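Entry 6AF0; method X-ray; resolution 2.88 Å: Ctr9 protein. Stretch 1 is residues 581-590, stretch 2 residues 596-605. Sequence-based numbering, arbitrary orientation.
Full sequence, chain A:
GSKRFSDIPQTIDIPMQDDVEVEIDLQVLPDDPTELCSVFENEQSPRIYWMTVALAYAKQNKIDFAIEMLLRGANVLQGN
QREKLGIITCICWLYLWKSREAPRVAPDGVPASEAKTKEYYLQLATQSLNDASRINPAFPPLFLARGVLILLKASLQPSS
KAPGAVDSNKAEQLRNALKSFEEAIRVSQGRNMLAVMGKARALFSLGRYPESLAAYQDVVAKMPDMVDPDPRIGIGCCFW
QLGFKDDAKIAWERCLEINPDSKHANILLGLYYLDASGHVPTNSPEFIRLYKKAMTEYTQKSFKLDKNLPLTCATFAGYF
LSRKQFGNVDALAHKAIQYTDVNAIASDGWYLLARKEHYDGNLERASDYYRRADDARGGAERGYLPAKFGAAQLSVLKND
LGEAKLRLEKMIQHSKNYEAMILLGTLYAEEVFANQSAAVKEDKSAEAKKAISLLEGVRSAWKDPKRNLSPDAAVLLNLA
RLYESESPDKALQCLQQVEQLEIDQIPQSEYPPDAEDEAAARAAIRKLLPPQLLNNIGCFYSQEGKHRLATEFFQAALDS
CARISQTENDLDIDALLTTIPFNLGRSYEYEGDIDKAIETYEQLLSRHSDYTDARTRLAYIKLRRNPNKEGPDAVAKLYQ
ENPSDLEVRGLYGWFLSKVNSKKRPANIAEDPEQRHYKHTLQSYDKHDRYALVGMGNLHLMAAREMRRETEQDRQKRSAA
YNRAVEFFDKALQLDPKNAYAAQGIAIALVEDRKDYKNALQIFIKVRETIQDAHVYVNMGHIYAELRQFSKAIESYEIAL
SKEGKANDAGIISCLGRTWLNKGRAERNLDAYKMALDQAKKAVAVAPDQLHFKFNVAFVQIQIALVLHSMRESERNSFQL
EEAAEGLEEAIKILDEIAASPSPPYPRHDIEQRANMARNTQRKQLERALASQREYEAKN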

ATOM      1  N   PRO A 581       5.271  24.522 -22.662  1.00 70.68           N
ATOM      2  CA  PRO A 581       4.668  25.192 -23.826  1.00 72.32           C
ATOM      3  C   PRO A 581       4.406  24.299 -25.039  1.00 72.72           C
ATOM      4  O   PRO A 581       3.618  24.653 -25.919  1.00 68.38           O
ATOM      5  CB  PRO A 581       5.698  26.257 -24.188  1.00 72.19           C
ATOM      6  CG  PRO A 581       6.343  26.559 -22.892  1.00 79.49           C
ATOM      7  CD  PRO A 581       6.500  25.206 -22.244  1.00 77.05           C
ATOM      8  N   PHE A 582       5.080  23.163 -25.109  1.00 74.35           N
ATOM      9  CA  PHE A 582       4.718  22.186 -26.100  1.00 77.50           C
ATOM     10  C   PHE A 582       3.378  21.613 -25.716  1.00 77.30           C
ATOM     11  O   PHE A 582       2.469  21.538 -26.539  1.00 90.91           O
ATOM     12  CB  PHE A 582       5.745  21.068 -26.211  1.00 80.82           C
ATOM     13  CG  PHE A 582       5.261  19.906 -27.026  1.00 75.93           C
ATOM     14  CD1 PHE A 582       5.252  19.983 -28.413  1.00 74.93           C
ATOM     15  CD2 PHE A 582       4.766  18.762 -26.408  1.00 70.60           C
ATOM     16  CE1 PHE A 582       4.779  18.922 -29.178  1.00 76.32           C
ATOM     17  CE2 PHE A 582       4.314  17.699 -27.161  1.00 71.59           C
ATOM     18  CZ  PHE A 582       4.315  17.780 -28.551  1.00 76.11           C
ATOM     19  N   ASN A 583       3.263  21.233 -24.455  1.00 73.91           N
ATOM     20  CA  ASN A 583       2.024  20.677 -23.939  1.00 75.08           C
ATOM     21  C   ASN A 583       0.887  21.657 -24.216  1.00 71.18           C
ATOM     22  O   ASN A 583      -0.178  21.262 -24.695  1.00 76.03           O
ATOM     23  CB  ASN A 583       2.109  20.354 -22.441  1.00 72.02           C
ATOM     24  CG  ASN A 583       3.138  19.295 -22.131  1.00 71.40           C
ATOM     25  OD1 ASN A 583       2.808  18.181 -21.797  1.00 72.89           O
ATOM     26  ND2 ASN A 583       4.389  19.642 -22.245  1.00 79.77           N
ATOM     27  N   LEU A 584       1.140  22.935 -23.955  1.00 64.06           N
ATOM     28  CA  LEU A 584       0.146  23.981 -24.178  1.00 63.84           C
ATOM     29  C   LEU A 584      -0.263  24.097 -25.646  1.00 63.60           C
ATOM     30  O   LEU A 584      -1.445  24.274 -25.961  1.00 61.82           O
ATOM     31  CB  LEU A 584       0.676  25.322 -23.682  1.00 66.35           C
ATOM     32  CG  LEU A 584      -0.283  26.497 -23.901  1.00 73.79           C
ATOM     33  CD1 LEU A 584      -1.559  26.346 -23.078  1.00 72.14           C
ATOM     34  CD2 LEU A 584       0.393  27.808 -23.562  1.00 77.76           C
ATOM     35  N   GLY A 585       0.721  23.991 -26.540  1.00 68.65           N
ATOM     36  CA  GLY A 585       0.474  24.000 -27.988  1.00 67.56           C
ATOM     37  C   GLY A 585      -0.342  22.808 -28.424  1.00 69.89           C
ATOM     38  O   GLY A 585      -1.288  22.922 -29.220  1.00 68.14           O
ATOM     39  N   ARG A 586       0.033  21.662 -27.867  1.00 67.84           N
ATOM     40  CA  ARG A 586      -0.689  20.418 -28.072  1.00 66.66           C
ATOM     41  C   ARG A 586      -2.128  20.491 -27.603  1.00 65.97           C
ATOM     42  O   ARG A 586      -3.002  19.913 -28.223  1.00 65.10           O
ATOM     43  CB  ARG A 586       0.009  19.283 -27.325  1.00 66.24           C
ATOM     44  CG  ARG A 586      -0.428  17.898 -27.772  1.00 65.07           C
ATOM     45  CD  ARG A 586       0.075  17.603 -29.158  1.00 62.46           C
ATOM     46  NE  ARG A 586      -0.555  16.422 -29.717  1.00 63.46           N
ATOM     47  CZ  ARG A 586      -1.694  16.427 -30.385  1.00 60.50           C
ATOM     48  NH1 ARG A 586      -2.358  17.552 -30.571  1.00 66.07           N
ATOM     49  NH2 ARG A 586      -2.159  15.297 -30.880  1.00 65.32           N
ATOM     50  N   SER A 587      -2.346  21.173 -26.487  1.00 68.34           N
ATOM     51  CA  SER A 587      -3.667  21.323 -25.905  1.00 74.06           C
ATOM     52  C   SER A 587      -4.511  22.227 -26.765  1.00 73.82           C
ATOM     53  O   SER A 587      -5.660  21.907 -27.058  1.00 77.51           O
ATOM     54  CB  SER A 587      -3.576  21.902 -24.495  1.00 77.08           C
ATOM     55  OG  SER A 587      -4.822  21.789 -23.847  1.00 79.97           O
ATOM     56  N   TYR A 588      -3.936  23.354 -27.170  1.00 75.16           N
ATOM     57  CA  TYR A 588      -4.583  24.264 -28.147  1.00 74.00           C
ATOM     58  C   TYR A 588      -4.996  23.501 -29.389  1.00 65.76           C
ATOM     59  O   TYR A 588      -6.115  23.558 -29.851  1.00 69.40           O
ATOM     60  CB  TYR A 588      -3.625  25.386 -28.574  1.00 72.16           C
ATOM     61  CG  TYR A 588      -3.478  26.543 -27.600  1.00 74.97           C
ATOM     62  CD1 TYR A 588      -4.579  27.041 -26.898  1.00 81.93           C
ATOM     63  CD2 TYR A 588      -2.247  27.167 -27.405  1.00 72.46           C
ATOM     64  CE1 TYR A 588      -4.454  28.105 -26.013  1.00 82.28           C
ATOM     65  CE2 TYR A 588      -2.119  28.236 -26.521  1.00 80.64           C
ATOM     66  CZ  TYR A 588      -3.227  28.704 -25.833  1.00 82.47           C
ATOM     67  OH  TYR A 588      -3.113  29.763 -24.961  1.00 81.87           O
ATOM     68  N   GLU A 589      -4.051  22.777 -29.929  1.00 66.15           N
ATOM     69  CA  GLU A 589      -4.319  21.901 -31.042  1.00 72.13           C
ATOM     70  C   GLU A 589      -5.496  20.942 -30.814  1.00 79.78           C
ATOM     71  O   GLU A 589      -6.337  20.759 -31.702  1.00 79.76           O
ATOM     72  CB  GLU A 589      -3.084  21.071 -31.278  1.00 71.47           C
ATOM     73  CG  GLU A 589      -2.729  20.947 -32.718  1.00 72.59           C
ATOM     74  CD  GLU A 589      -1.503  20.119 -32.884  1.00 73.80           C
ATOM     75  OE1 GLU A 589      -0.529  20.308 -32.111  1.00 75.49           O
ATOM     76  OE2 GLU A 589      -1.541  19.267 -33.782  1.00 73.48           O
ATOM     77  N   TYR A 590      -5.517  20.300 -29.640  1.00 80.41           N
ATOM     78  CA  TYR A 590      -6.608  19.388 -29.268  1.00 77.93           C
ATOM     79  C   TYR A 590      -7.869  20.200 -29.273  1.00 74.27           C
ATOM     80  O   TYR A 590      -8.888  19.790 -29.805  1.00 69.85           O
ATOM     81  CB  TYR A 590      -6.420  18.763 -27.862  1.00 75.06           C
ATOM     82  CG  TYR A 590      -5.643  17.464 -27.843  1.00 72.74           C
ATOM     83  CD1 TYR A 590      -5.927  16.462 -28.744  1.00 71.40           C
ATOM     84  CD2 TYR A 590      -4.612  17.245 -26.927  1.00 78.36           C
ATOM     85  CE1 TYR A 590      -5.212  15.285 -28.755  1.00 74.72           C
ATOM     86  CE2 TYR A 590      -3.895  16.057 -26.919  1.00 75.37           C
ATOM     87  CZ  TYR A 590      -4.198  15.076 -27.843  1.00 75.68           C
ATOM     88  OH  TYR A 590      -3.514  13.865 -27.888  1.00 75.74           O
ATOM     89  N   LYS A 596      -3.323  29.558 -32.863  1.00 84.83           N
ATOM     90  CA  LYS A 596      -2.650  29.830 -31.581  1.00 92.32           C
ATOM     91  C   LYS A 596      -1.724  28.688 -31.150  1.00 85.05           C
ATOM     92  O   LYS A 596      -0.621  28.904 -30.623  1.00 73.19           O
ATOM     93  CB  LYS A 596      -3.664  30.163 -30.484  1.00 95.95           C
ATOM     94  CG  LYS A 596      -4.299  31.538 -30.677  1.00109.27           C
ATOM     95  CD  LYS A 596      -4.253  32.377 -29.409  1.00118.44           C
ATOM     96  CE  LYS A 596      -5.155  31.799 -28.327  1.00117.74           C
ATOM     97  NZ  LYS A 596      -5.180  32.653 -27.109  1.00116.37           N
ATOM     98  N   ALA A 597      -2.158  27.466 -31.416  1.00 81.31           N
ATOM     99  CA  ALA A 597      -1.259  26.328 -31.252  1.00 86.42           C
ATOM    100  C   ALA A 597       0.014  26.516 -32.082  1.00 83.10           C
ATOM    101  O   ALA A 597       1.130  26.353 -31.578  1.00 81.91           O
ATOM    102  CB  ALA A 597      -1.949  25.025 -31.623  1.00 86.79           C
ATOM    103  N   ILE A 598      -0.166  26.871 -33.350  1.00 83.42           N
ATOM    104  CA  ILE A 598       0.957  27.145 -34.233  1.00 88.02           C
ATOM    105  C   ILE A 598       1.864  28.175 -33.570  1.00 94.79           C
ATOM    106  O   ILE A 598       3.039  27.903 -33.293  1.00 93.89           O
ATOM    107  CB  ILE A 598       0.527  27.686 -35.613  1.00 87.56           C
ATOM    108  CG1 ILE A 598      -0.464  26.748 -36.287  1.00 88.32           C
ATOM    109  CG2 ILE A 598       1.741  27.820 -36.519  1.00 91.39           C
ATOM    110  CD1 ILE A 598      -0.819  27.140 -37.703  1.00 88.44           C
ATOM    111  N   GLU A 599       1.307  29.345 -33.276  1.00 94.66           N
ATOM    112  CA  GLU A 599       2.128  30.447 -32.763  1.00104.81           C
ATOM    113  C   GLU A 599       2.882  30.051 -31.475  1.00 89.51           C
ATOM    114  O   GLU A 599       4.013  30.462 -31.255  1.00 83.58           O
ATOM    115  CB  GLU A 599       1.303  31.741 -32.588  1.00112.66           C
ATOM    116  CG  GLU A 599       0.786  32.025 -31.178  1.00124.64           C
ATOM    117  CD  GLU A 599       0.056  33.362 -31.065  1.00137.27           C
ATOM    118  OE1 GLU A 599      -0.408  33.879 -32.107  1.00151.58           O
ATOM    119  OE2 GLU A 599      -0.069  33.899 -29.936  1.00130.85           O
ATOM    120  N   THR A 600       2.268  29.226 -30.643  1.00 86.70           N
ATOM    121  CA  THR A 600       2.935  28.816 -29.409  1.00 91.40           C
ATOM    122  C   THR A 600       4.090  27.863 -29.707  1.00 91.00           C
ATOM    123  O   THR A 600       5.170  28.004 -29.129  1.00 92.71           O
ATOM    124  CB  THR A 600       1.983  28.143 -28.394  1.00 89.14           C
ATOM    125  OG1 THR A 600       1.664  26.831 -28.831  1.00 91.83           O
ATOM    126  CG2 THR A 600       0.703  28.917 -28.211  1.00 83.99           C
ATOM    127  N   TYR A 601       3.847  26.888 -30.592  1.00 90.10           N
ATOM    128  CA  TYR A 601       4.901  25.992 -31.079  1.00 86.15           C
ATOM    129  C   TYR A 601       6.048  26.810 -31.647  1.00 89.59           C
ATOM    130  O   TYR A 601       7.202  26.629 -31.280  1.00 90.81           O
ATOM    131  CB  TYR A 601       4.379  25.065 -32.176  1.00 84.01           C
ATOM    132  CG  TYR A 601       3.541  23.889 -31.712  1.00 80.89           C
ATOM    133  CD1 TYR A 601       3.741  23.285 -30.478  1.00 76.98           C
ATOM    134  CD2 TYR A 601       2.576  23.337 -32.550  1.00 75.88           C
ATOM    135  CE1 TYR A 601       2.969  22.202 -30.081  1.00 73.98           C
ATOM    136  CE2 TYR A 601       1.822  22.252 -32.159  1.00 68.43           C
ATOM    137  CZ  TYR A 601       2.013  21.704 -30.933  1.00 67.10           C
ATOM    138  OH  TYR A 601       1.229  20.652 -30.585  1.00 72.97           O
ATOM    139  N   GLU A 602       5.703  27.740 -32.525  1.00 90.03           N
ATOM    140  CA  GLU A 602       6.676  28.631 -33.124  1.00 92.81           C
ATOM    141  C   GLU A 602       7.462  29.463 -32.113  1.00 94.26           C
ATOM    142  O   GLU A 602       8.672  29.571 -32.231  1.00100.69           O
ATOM    143  CB  GLU A 602       5.981  29.559 -34.107  1.00101.06           C
ATOM    144  CG  GLU A 602       5.307  28.814 -35.241  1.00104.96           C
ATOM    145  CD  GLU A 602       5.261  29.613 -36.516  1.00106.77           C
ATOM    146  OE1 GLU A 602       4.581  30.670 -36.548  1.00 98.95           O
ATOM    147  OE2 GLU A 602       5.915  29.158 -37.480  1.00116.41           O
ATOM    148  N   GLN A 603       6.784  30.042 -31.126  1.00 94.58           N
ATOM    149  CA  GLN A 603       7.458  30.854 -30.113  1.00 92.75           C
ATOM    150  C   GLN A 603       8.415  30.006 -29.311  1.00 89.19           C
ATOM    151  O   GLN A 603       9.530  30.408 -29.035  1.00 93.79           O
ATOM    152  CB  GLN A 603       6.456  31.502 -29.173  1.00 99.79           C
ATOM    153  CG  GLN A 603       7.099  32.418 -28.141  1.00111.25           C
ATOM    154  CD  GLN A 603       7.604  31.701 -26.891  1.00116.99           C
ATOM    155  OE1 GLN A 603       7.446  30.481 -26.736  1.00114.75           O
ATOM    156  NE2 GLN A 603       8.214  32.467 -25.984  1.00121.60           N
ATOM    157  N   LEU A 604       7.946  28.837 -28.907  1.00104.47           N
ATOM    158  CA  LEU A 604       8.792  27.831 -28.261  1.00107.79           C
ATOM    159  C   LEU A 604       9.988  27.468 -29.134  1.00106.56           C
ATOM    160  O   LEU A 604      11.083  27.233 -28.619  1.00108.50           O
ATOM    161  CB  LEU A 604       7.979  26.563 -27.970  1.00102.95           C
ATOM    162  CG  LEU A 604       8.809  25.311 -27.667  1.00102.08           C
ATOM    163  CD1 LEU A 604       9.591  25.500 -26.374  1.00104.88           C
ATOM    164  CD2 LEU A 604       7.920  24.086 -27.591  1.00 95.89           C
ATOM    165  N   LEU A 605       9.752  27.386 -30.445  1.00105.02           N
ATOM    166  CA  LEU A 605      10.803  27.069 -31.421  1.00112.26           C
ATOM    167  C   LEU A 605      11.775  28.233 -31.643  1.00121.20           C
ATOM    168  O   LEU A 605      12.985  28.030 -31.711  1.00137.94           O
ATOM    169  CB  LEU A 605      10.215  26.620 -32.769  1.00105.22           C
ATOM    170  CG  LEU A 605       9.673  25.187 -32.928  1.00 96.85           C
ATOM    171  CD1 LEU A 605       9.204  24.962 -34.358  1.00 89.16           C
ATOM    172  CD2 LEU A 605      10.683  24.117 -32.547  1.00 90.92           C
TER

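Two helices of Ctr9 pack nearly antiparallel, their directions 165° apart and their axes approaching to 8.0 Å. Where the backbones come closest, Gly-585 has no side chain: its CA lies 4.4 Å from Ala-597 CA. A CB on Gly-585 would fall 2.5 Å from Tyr-601 CE1 and 2.8 Å from Thr-600 OG1, both clashes, so the absent side chain is what makes room for these two neighbours.

Tyr-601 covers the most surface. Its CA-to-CB bond points sideways, but with chi1 in m the ring swings inward and sits as a knob among Phe-582, Gly-585, Arg-586 and Glu-589. Tyr-601 CE1 lies 3.6 Å from Phe-582 CD1; the two planes are inclined by 29° but slid apart, so the rings barely overlap. At its tip the phenol is given a polar partner: Tyr-601 OH donates to Glu-589 OE1 at 2.4 Å, a very short hydrogen bond. Arg-586 NH1 stands 3.6 Å from the same Glu-589 OE1, a long salt bridge resting on charge alone. The rule is economical: a buried aromatic can fill a hole while its hydroxyl, at the tip of the ring, is bonded to a carboxylate.

Tyr-588 comes next, reaching from the first helix toward the second. Its CB packs on Ala-597 CB at 3.5 Å, and the ring edge meets Thr-600, Tyr-588 CE2 to Thr-600 CG2 at 3.4 Å. The Thr-600 hydroxyl is turned back on its own helix, OG1 donating to Ala-597 O at 2.8 Å, while CG2 meets Tyr-588.

Beyond the glycine, Leu-604 closes the contact with plain apolar packing, its CD2 4.0 Å from Phe-582 CB and its CB 4.4 Å from Pro-581 CB.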